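Local structure of filamentation induced by cAMP protein Fic (Desulfovibrio alaskensis, 4RGL) at residues A[62-67]-A[82-87]; A[89-94]-A[114-119]; A[107-112]-A[194-199]. The protein is a mainly helical protein of the Fic/DOC family, with a Fic domain followed by a C-terminal domain of helix-turn-helix type. All blocks are in the same frame, centred on the assembly; numbering follows the deposited sequence.

Contact 1. Residues A[62-67]-A[82-87]; sequences NTLTLE and PREIQE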
loop_
_atom_site.group_PDB
_atom_site.type_symbol
_atom_site.label_atom_id
_atom_site.label_comp_id
_atom_site.label_asym_id
_atom_site.label_seq_id
_atom_site.Cartn_x
_atom_site.Cartn_y
_atom_site.Cartn_z
ATOM N N ASN A 62 3.387 6.930 -15.040
ATOM C CA ASN A 62 2.777 5.677 -15.511
ATOM C C ASN A 62 1.267 5.888 -15.650
ATOM O O ASN A 62 0.616 6.332 -14.701
ATOM C CB ASN A 62 3.101 4.514 -14.560
ATOM C CG ASN A 62 2.682 3.158 -15.076
ATOM O OD1 ASN A 62 1.509 2.909 -15.366
ATOM N ND2 ASN A 62 3.606 2.212 -15.059
ATOM N N THR A 63 0.733 5.683 -16.857
ATOM C CA THR A 63 -0.643 6.072 -17.183
ATOM C C THR A 63 -1.694 4.997 -16.748
ATOM O O THR A 63 -2.899 5.223 -16.927
ATOM C CB THR A 63 -0.769 6.349 -18.684
ATOM O OG1 THR A 63 -0.545 5.134 -19.404
ATOM C CG2 THR A 63 0.196 7.438 -19.164
ATOM N N LEU A 64 -1.246 3.855 -16.183
ATOM C CA LEU A 64 -2.181 2.804 -15.757
ATOM C C LEU A 64 -3.033 3.269 -14.568
ATOM O O LEU A 64 -2.531 3.965 -13.673
ATOM C CB LEU A 64 -1.435 1.518 -15.397
ATOM C CG LEU A 64 -0.802 0.771 -16.576
ATOM C CD1 LEU A 64 0.127 -0.299 -16.094
ATOM C CD2 LEU A 64 -1.862 0.181 -17.484
ATOM N N THR A 65 -4.337 2.918 -14.582
ATOM C CA THR A 65 -5.272 3.285 -13.510
ATOM C C THR A 65 -5.168 2.291 -12.358
ATOM O O THR A 65 -4.547 1.235 -12.512
ATOM C CB THR A 65 -6.723 3.343 -14.056
ATOM O OG1 THR A 65 -7.166 2.018 -14.369
ATOM C CG2 THR A 65 -6.856 4.252 -15.276
ATOM N N LEU A 66 -5.820 2.595 -11.218
ATOM C CA LEU A 66 -5.844 1.677 -10.074
ATOM C C LEU A 66 -6.529 0.367 -10.467
ATOM O O LEU A 66 -6.001 -0.708 -10.192
ATOM C CB LEU A 66 -6.561 2.324 -8.867
ATOM C CG LEU A 66 -6.494 1.538 -7.547
ATOM C CD1 LEU A 66 -5.066 1.424 -7.050
ATOM C CD2 LEU A 66 -7.342 2.179 -6.498
ATOM N N GLU A 67 -7.650 0.465 -11.215
ATOM C CA GLU A 67 -8.381 -0.698 -11.724
ATOM C C GLU A 67 -7.461 -1.582 -12.605
ATOM O O GLU A 67 -7.499 -2.811 -12.499
ATOM C CB GLU A 67 -9.621 -0.236 -12.525
ATOM C CG GLU A 67 -10.487 -1.377 -13.050
ATOM C CD GLU A 67 -11.671 -0.944 -13.903
ATOM O OE1 GLU A 67 -12.099 0.228 -13.783
ATOM O OE2 GLU A 67 -12.203 -1.797 -14.651
ATOM N N PRO A 82 3.055 -2.637 -22.848
ATOM C CA PRO A 82 3.757 -3.746 -22.168
ATOM C C PRO A 82 4.819 -3.256 -21.174
ATOM O O PRO A 82 5.056 -3.913 -20.159
ATOM C CB PRO A 82 4.399 -4.522 -23.324
ATOM C CG PRO A 82 4.398 -3.573 -24.480
ATOM C CD PRO A 82 3.199 -2.722 -24.312
ATOM N N ARG A 83 5.444 -2.101 -21.455
ATOM C CA ARG A 83 6.477 -1.534 -20.580
ATOM C C ARG A 83 5.864 -1.058 -19.253
ATOM O O ARG A 83 6.442 -1.289 -18.193
ATOM C CB ARG A 83 7.199 -0.377 -21.285
ATOM C CG ARG A 83 8.508 0.013 -20.649
ATOM C CD ARG A 83 9.281 0.949 -21.550
ATOM N NE ARG A 83 10.644 1.160 -21.073
ATOM C CZ ARG A 83 11.668 0.378 -21.397
ATOM N NH1 ARG A 83 11.485 -0.676 -22.184
ATOM N NH2 ARG A 83 12.881 0.638 -20.930
ATOM N N GLU A 84 4.671 -0.427 -19.314
ATOM C CA GLU A 84 3.973 0.031 -18.110
ATOM C C GLU A 84 3.477 -1.151 -17.284
ATOM O O GLU A 84 3.509 -1.099 -16.056
ATOM C CB GLU A 84 2.797 0.947 -18.473
ATOM C CG GLU A 84 3.215 2.344 -18.893
ATOM C CD GLU A 84 2.063 3.324 -19.024
ATOM O OE1 GLU A 84 0.908 2.870 -19.193
ATOM O OE2 GLU A 84 2.318 4.550 -18.967
ATOM N N ILE A 85 3.008 -2.217 -17.958
ATOM C CA ILE A 85 2.511 -3.414 -17.280
ATOM C C ILE A 85 3.687 -4.152 -16.583
ATOM O O ILE A 85 3.526 -4.635 -15.460
ATOM C CB ILE A 85 1.754 -4.344 -18.285
ATOM C CG1 ILE A 85 0.560 -3.587 -18.943
ATOM C CG2 ILE A 85 1.276 -5.620 -17.592
ATOM C CD1 ILE A 85 -0.131 -4.349 -20.105
ATOM N N GLN A 86 4.888 -4.155 -17.218
ATOM C CA GLN A 86 6.065 -4.783 -16.616
ATOM C C GLN A 86 6.593 -3.966 -15.452
ATOM O O GLN A 86 7.151 -4.539 -14.515
ATOM C CB GLN A 86 7.166 -5.001 -17.639
ATOM C CG GLN A 86 7.240 -6.449 -18.127
ATOM C CD GLN A 86 7.419 -7.442 -16.982
ATOM O OE1 GLN A 86 6.678 -8.422 -16.859
ATOM N NE2 GLN A 86 8.387 -7.193 -16.116
ATOM N N GLU A 87 6.408 -2.629 -15.484
ATOM C CA GLU A 87 6.769 -1.787 -14.347
ATOM C C GLU A 87 5.979 -2.218 -13.113
ATOM O O GLU A 87 6.554 -2.359 -12.034
ATOM C CB GLU A 87 6.518 -0.296 -14.653
ATOM C CG GLU A 87 7.516 0.314 -15.624
ATOM C CD GLU A 87 7.423 1.824 -15.769
ATOM O OE1 GLU A 87 6.678 2.454 -14.983
ATOM O OE2 GLU A 87 8.152 2.383 -16.620
#
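An Asx turn at Asn-62 faces Glu-84 and Glu-87 on the first turns of helix 82-95, and it shapes the link between helices 42-59 and 66-74. Asn-62 OD1 accepts from Leu-64 N at 3.0 Å, in the carbonyl plane. CG lies anti to the backbone N (chi1 -172°), and at the other end of the amide Asn-62 ND2 bonds to Glu-87 OE1 at 3.1 Å. That partner lies nearly in the amide plane of Asn-62, whereas the carboxylate is approached from above its own plane. A weak bond from ND2 also reaches the carbonyl oxygen of Glu-84. Asparagine suits the place because it accepts inside the turn and donates across the gap.

Glu-84 runs past Asn-62 in the opposite direction, its carboxylate stacked on the amide with the planes 15° apart, and grips Thr-63 twice. Thr-63 N gives a nearly straight bond to Glu-84 OE2 at 2.9 Å from above the carboxylate plane, while Thr-63 OG1 meets Glu-84 OE1 on its syn lone pair at 2.7 Å. Leu-64 CD1 packs on the Glu-84 backbone, 3.5 Å from Glu-84 O, with Ile-85 CG1 further off. Glu-87 also forms a long, weak ion pair with Arg-191. The whole is an Asx turn in an interhelical link, held by a glutamate from the first turn of helix 82-95.

Contact 2. Residues A[89-94]-A[114-119]; sequences RNAFAT and ELLMRG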
loop_
_atom_site.group_PDB
_atom_site.type_symbol
_atom_site.label_atom_id
_atom_site.label_comp_id
_atom_site.label_asym_id
_atom_site.label_seq_id
_atom_site.Cartn_x
_atom_site.Cartn_y
_atom_site.Cartn_z
ATOM N N ARG A 89 4.439 -5.312 -12.605
ATOM C CA ARG A 89 4.861 -6.657 -12.217
ATOM C C ARG A 89 6.160 -6.599 -11.405
ATOM O O ARG A 89 6.233 -7.183 -10.326
ATOM C CB ARG A 89 5.042 -7.560 -13.457
ATOM C CG ARG A 89 3.760 -7.785 -14.263
ATOM C CD ARG A 89 3.905 -8.979 -15.191
ATOM N NE ARG A 89 2.731 -9.159 -16.047
ATOM C CZ ARG A 89 2.665 -8.746 -17.312
ATOM N NH1 ARG A 89 3.707 -8.141 -17.875
ATOM N NH2 ARG A 89 1.563 -8.945 -18.024
ATOM N N ASN A 90 7.168 -5.838 -11.900
ATOM C CA ASN A 90 8.454 -5.679 -11.205
ATOM C C ASN A 90 8.267 -4.998 -9.846
ATOM O O ASN A 90 8.847 -5.445 -8.851
ATOM C CB ASN A 90 9.445 -4.873 -12.064
ATOM C CG ASN A 90 10.012 -5.638 -13.241
ATOM O OD1 ASN A 90 9.607 -6.766 -13.543
ATOM N ND2 ASN A 90 10.992 -5.051 -13.905
ATOM N N ALA A 91 7.446 -3.920 -9.798
ATOM C CA ALA A 91 7.174 -3.202 -8.549
ATOM C C ALA A 91 6.538 -4.133 -7.510
ATOM O O ALA A 91 7.037 -4.227 -6.382
ATOM C CB ALA A 91 6.271 -2.015 -8.812
ATOM N N PHE A 92 5.481 -4.886 -7.912
ATOM C CA PHE A 92 4.825 -5.840 -7.013
ATOM C C PHE A 92 5.826 -6.878 -6.503
ATOM O O PHE A 92 5.834 -7.193 -5.316
ATOM C CB PHE A 92 3.638 -6.535 -7.712
ATOM C CG PHE A 92 3.026 -7.649 -6.891
ATOM C CD1 PHE A 92 2.219 -7.364 -5.794
ATOM C CD2 PHE A 92 3.284 -8.984 -7.195
ATOM C CE1 PHE A 92 1.689 -8.392 -5.011
ATOM C CE2 PHE A 92 2.748 -10.009 -6.416
ATOM C CZ PHE A 92 1.946 -9.709 -5.337
ATOM N N ALA A 93 6.689 -7.376 -7.390
ATOM C CA ALA A 93 7.707 -8.349 -7.026
ATOM C C ALA A 93 8.712 -7.755 -6.020
ATOM O O ALA A 93 9.143 -8.449 -5.091
ATOM C CB ALA A 93 8.433 -8.827 -8.269
ATOM N N THR A 94 9.041 -6.455 -6.180
ATOM C CA THR A 94 10.033 -5.773 -5.346
ATOM C C THR A 94 9.491 -5.554 -3.918
ATOM O O THR A 94 10.182 -5.869 -2.947
ATOM C CB THR A 94 10.438 -4.439 -5.999
ATOM O OG1 THR A 94 10.757 -4.674 -7.369
ATOM C CG2 THR A 94 11.616 -3.783 -5.300
ATOM N N GLU A 114 17.509 -4.120 -8.644
ATOM C CA GLU A 114 17.518 -5.194 -9.634
ATOM C C GLU A 114 16.086 -5.714 -9.893
ATOM O O GLU A 114 15.658 -5.765 -11.044
ATOM C CB GLU A 114 18.452 -6.349 -9.176
ATOM C CG GLU A 114 18.079 -7.738 -9.715
ATOM C CD GLU A 114 18.039 -7.892 -11.227
ATOM O OE1 GLU A 114 18.646 -7.055 -11.934
ATOM O OE2 GLU A 114 17.408 -8.862 -11.702
ATOM N N LEU A 115 15.344 -6.060 -8.825
ATOM C CA LEU A 115 13.979 -6.579 -8.962
ATOM C C LEU A 115 13.059 -5.555 -9.593
ATOM O O LEU A 115 12.168 -5.921 -10.365
ATOM C CB LEU A 115 13.422 -6.994 -7.600
ATOM C CG LEU A 115 13.981 -8.271 -7.018
ATOM C CD1 LEU A 115 13.542 -8.440 -5.583
ATOM C CD2 LEU A 115 13.562 -9.468 -7.836
ATOM N N LEU A 116 13.259 -4.269 -9.261
ATOM C CA LEU A 116 12.405 -3.186 -9.720
ATOM C C LEU A 116 12.653 -2.855 -11.199
ATOM O O LEU A 116 11.714 -2.495 -11.906
ATOM C CB LEU A 116 12.645 -1.931 -8.854
ATOM C CG LEU A 116 11.753 -0.716 -9.146
ATOM C CD1 LEU A 116 10.323 -0.955 -8.666
ATOM C CD2 LEU A 116 12.307 0.521 -8.492
HETATM N N MSE A 117 13.912 -2.942 -11.656
HETATM C CA MSE A 117 14.259 -2.490 -13.014
HETATM C C MSE A 117 14.573 -3.667 -13.976
HETATM O O MSE A 117 14.866 -3.426 -15.150
HETATM C CB MSE A 117 15.467 -1.528 -12.971
HETATM C CG MSE A 117 15.245 -0.297 -12.083
HETATM SE SE MSE A 117 13.623 0.692 -12.515
HETATM C CE MSE A 117 14.001 1.166 -14.291
ATOM N N ARG A 118 14.505 -4.932 -13.481
ATOM C CA ARG A 118 14.839 -6.106 -14.296
ATOM C C ARG A 118 14.147 -6.051 -15.662
ATOM O O ARG A 118 12.928 -5.863 -15.735
ATOM C CB ARG A 118 14.461 -7.397 -13.570
ATOM C CG ARG A 118 14.792 -8.666 -14.368
ATOM C CD ARG A 118 14.399 -9.913 -13.618
ATOM N NE ARG A 118 15.096 -10.008 -12.340
ATOM C CZ ARG A 118 14.883 -10.968 -11.453
ATOM N NH1 ARG A 118 13.989 -11.919 -11.696
ATOM N NH2 ARG A 118 15.553 -10.981 -10.310
ATOM N N GLY A 119 14.952 -6.153 -16.728
ATOM C CA GLY A 119 14.462 -6.198 -18.104
ATOM C C GLY A 119 14.004 -4.867 -18.676
ATOM O O GLY A 119 13.589 -4.806 -19.835
#
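Asn-90 supplies the polar bonds between helix 82-95 and the end of helix 106-117. Its CG lies anti to the carbonyl carbon (chi1 -74°), and the amide points at the last turn of the partner. Asn-90 ND2 donates to Arg-118 O at 2.8 Å, on a lone pair of that oxygen and in the carbonyl plane, with the acceptor also close to the amide plane of Asn-90. Asn-90 ND2 also makes a weak bond to Leu-116 O at 3.3 Å. Asparagine fits here because a short amide can serve two carbonyls of a chain that is leaving its helix; Arg-118 is the first residue beyond helical backbone angles.

Close packing surrounds this pair of bonds. Asn-90 CB rests against Leu-115 O at 3.4 Å, and one turn on Thr-94 crosses Leu-116 at about a right angle, its CG2 lying 4.1 Å from Leu-116 CB. The Thr-94 hydroxyl reaches back to the carbonyl oxygen of Asn-90 from above the carbonyl plane, and that oxygen also receives the backbone N of Thr-94. Small Ala-91 lets Leu-116 come in close: Leu-116 CD1 lies 3.9 Å from Ala-91 CA. Leu-116 also packs on Arg-191 and Met-192 of helix 189-202.

The charged interaction stays within segment 114-119, where Arg-118 NE forms a salt bridge with Glu-114 OE2 at 2.7 Å, on the anti side and tilted out of the carboxylate plane. The side chain of Met-117, a selenomethionine, lies about 3 Å from an unknown ligand. Chemically, a neutral amide meets carbonyl oxygens at a helix C terminus, where partial negative charge probably gathers, while the small Ala-91 and short Thr-94 and Asn-90 allow the backbones to approach closely.

Contact 3. Residues A[107-112]-A[194-199]; sequences GDLLAA and RLWQTL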
loop_
_atom_site.group_PDB
_atom_site.type_symbol
_atom_site.label_atom_id
_atom_site.label_comp_id
_atom_site.label_asym_id
_atom_site.label_seq_id
_atom_site.Cartn_x
_atom_site.Cartn_y
_atom_site.Cartn_z
ATOM N N GLY A 107 24.009 -3.832 -0.224
ATOM C CA GLY A 107 23.667 -4.982 -1.052
ATOM C C GLY A 107 22.177 -5.184 -1.206
ATOM O O GLY A 107 21.704 -5.528 -2.292
ATOM N N ASP A 108 21.414 -4.942 -0.117
ATOM C CA ASP A 108 19.953 -5.066 -0.135
ATOM C C ASP A 108 19.330 -3.969 -0.994
ATOM O O ASP A 108 18.355 -4.224 -1.700
ATOM C CB ASP A 108 19.386 -5.016 1.293
ATOM C CG ASP A 108 19.752 -6.222 2.148
ATOM O OD1 ASP A 108 20.150 -7.263 1.571
ATOM O OD2 ASP A 108 19.557 -6.156 3.376
ATOM N N LEU A 109 19.930 -2.753 -0.974
ATOM C CA LEU A 109 19.478 -1.633 -1.806
ATOM C C LEU A 109 19.642 -1.968 -3.286
ATOM O O LEU A 109 18.739 -1.697 -4.084
ATOM C CB LEU A 109 20.274 -0.346 -1.454
ATOM C CG LEU A 109 19.860 0.951 -2.206
ATOM C CD1 LEU A 109 18.490 1.411 -1.785
ATOM C CD2 LEU A 109 20.862 2.060 -1.960
ATOM N N LEU A 110 20.772 -2.604 -3.647
ATOM C CA LEU A 110 21.056 -2.974 -5.029
ATOM C C LEU A 110 20.167 -4.132 -5.472
ATOM O O LEU A 110 19.621 -4.096 -6.575
ATOM C CB LEU A 110 22.542 -3.344 -5.191
ATOM C CG LEU A 110 23.542 -2.246 -4.777
ATOM C CD1 LEU A 110 24.947 -2.740 -4.867
ATOM C CD2 LEU A 110 23.361 -0.979 -5.614
ATOM N N ALA A 111 19.956 -5.126 -4.585
ATOM C CA ALA A 111 19.067 -6.258 -4.871
ATOM C C ALA A 111 17.622 -5.772 -5.165
ATOM O O ALA A 111 16.953 -6.315 -6.055
ATOM C CB ALA A 111 19.067 -7.230 -3.698
ATOM N N ALA A 112 17.172 -4.719 -4.449
ATOM C CA ALA A 112 15.849 -4.134 -4.656
ATOM C C ALA A 112 15.763 -3.441 -6.013
ATOM O O ALA A 112 14.778 -3.620 -6.737
ATOM C CB ALA A 112 15.537 -3.144 -3.544
ATOM N N ARG A 194 10.731 6.114 -2.393
ATOM C CA ARG A 194 9.491 5.757 -1.693
ATOM C C ARG A 194 9.563 4.343 -1.144
ATOM O O ARG A 194 9.050 4.081 -0.049
ATOM C CB ARG A 194 8.291 5.898 -2.626
ATOM C CG ARG A 194 8.132 7.297 -3.137
ATOM C CD ARG A 194 7.056 7.420 -4.159
ATOM N NE ARG A 194 7.319 8.556 -5.032
ATOM C CZ ARG A 194 7.821 8.444 -6.252
ATOM N NH1 ARG A 194 7.954 7.252 -6.811
ATOM N NH2 ARG A 194 8.094 9.525 -6.962
ATOM N N LEU A 195 10.233 3.426 -1.878
ATOM C CA LEU A 195 10.390 2.052 -1.428
ATOM C C LEU A 195 11.205 1.995 -0.152
ATOM O O LEU A 195 10.792 1.350 0.816
ATOM C CB LEU A 195 11.051 1.195 -2.517
ATOM C CG LEU A 195 11.416 -0.254 -2.098
ATOM C CD1 LEU A 195 10.160 -1.094 -1.848
ATOM C CD2 LEU A 195 12.286 -0.909 -3.132
ATOM N N TRP A 196 12.360 2.684 -0.129
ATOM C CA TRP A 196 13.263 2.606 1.005
ATOM C C TRP A 196 12.691 3.347 2.219
ATOM O O TRP A 196 12.898 2.902 3.346
ATOM C CB TRP A 196 14.649 3.139 0.642
ATOM C CG TRP A 196 15.750 2.171 0.969
ATOM C CD1 TRP A 196 16.738 2.338 1.893
ATOM C CD2 TRP A 196 15.836 0.806 0.536
ATOM N NE1 TRP A 196 17.513 1.205 1.965
ATOM C CE2 TRP A 196 16.955 0.233 1.177
ATOM C CE3 TRP A 196 15.089 0.015 -0.359
ATOM C CZ2 TRP A 196 17.359 -1.082 0.937
ATOM C CZ3 TRP A 196 15.469 -1.298 -0.565
ATOM C CH2 TRP A 196 16.599 -1.831 0.064
ATOM N N GLN A 197 11.870 4.393 1.990
ATOM C CA GLN A 197 11.181 5.046 3.101
ATOM C C GLN A 197 10.201 4.060 3.768
ATOM O O GLN A 197 10.201 3.928 4.991
ATOM C CB GLN A 197 10.452 6.308 2.640
ATOM C CG GLN A 197 9.675 6.978 3.773
ATOM C CD GLN A 197 8.991 8.229 3.340
ATOM O OE1 GLN A 197 9.625 9.186 2.894
ATOM N NE2 GLN A 197 7.701 8.318 3.628
ATOM N N THR A 198 9.451 3.288 2.947
ATOM C CA THR A 198 8.554 2.242 3.444
ATOM C C THR A 198 9.358 1.162 4.201
ATOM O O THR A 198 8.882 0.633 5.209
ATOM C CB THR A 198 7.755 1.624 2.276
ATOM O OG1 THR A 198 7.105 2.664 1.544
ATOM C CG2 THR A 198 6.729 0.610 2.746
ATOM N N LEU A 199 10.593 0.864 3.733
ATOM C CA LEU A 199 11.426 -0.157 4.369
ATOM C C LEU A 199 11.899 0.311 5.731
ATOM O O LEU A 199 11.770 -0.428 6.704
ATOM C CB LEU A 199 12.630 -0.527 3.476
ATOM C CG LEU A 199 13.488 -1.715 3.974
ATOM C CD1 LEU A 199 12.650 -2.993 4.108
ATOM C CD2 LEU A 199 14.636 -1.952 3.071
#
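Arg-194 O, two residues before the Trp-196 that packs on Leu-109, is gripped twice: Thr-198 OG1 donates to it at 2.9 Å and Thr-198 N at 3.1 Å, from opposite faces of the carbonyl plane. This threonine thus turns its hydroxyl onto its own helix.

The contact itself is apolar and centres on the indole. Leu-109 has CG anti to the backbone N (chi1 -177°), and its CD1 sits over one face of the indole, 3.6 Å from the centroid of the Trp-196 six-membered ring and 17° off the normal, a CH-pi contact. The opposite face carries Leu-199 CD2 from the next turn of the same helix, offset toward the rim, so the flat ring is sandwiched between two leucine methyls. The tip of the ring reaches the partner backbone, with Trp-196 CH2 lying 3.4 Å from Leu-109 CA. Ala-112, whose CB is 3.5 Å from Trp-196 CZ3, is small enough for the ring to slip in beside the helix, and the same CB touches Leu-195 CD2 at 4.0 Å. The indole N-H is satisfied by Ala-103 O, and Asp-108 OD2 by Asp-102 N.

Such a broad side chain spans the 11.7 Å between the axes of segments 107-112 and 194-199, which run at 131° to each other. Helix 189-202 meets helix 106-117 through Trp-196, and Glu-60, just after helix 42-59, through a salt bridge from Arg-194, while Phe-179 of helix 168-182 packs on Leu-109.

Following the chain, contact 1 comes first: it closes the excursion through helix 66-74, bringing the turn after helix 42-59 back to the start of helix 82-95. Contact 2 opens further along that same helix and closes the connection to the end of helix 106-117, so contacts 1 and 2 stand in series. Contact 3 starts before contact 2 has closed and spans 81 residues to reach helix 189-202; the two therefore cross. They also touch, Thr-94 CG2 lying 3.7 Å from Leu-195 CD2. Together they tie helices 66-74 and 82-95 to helices 106-117 and 189-202, with helix 106-117 shared by contacts 2 and 3.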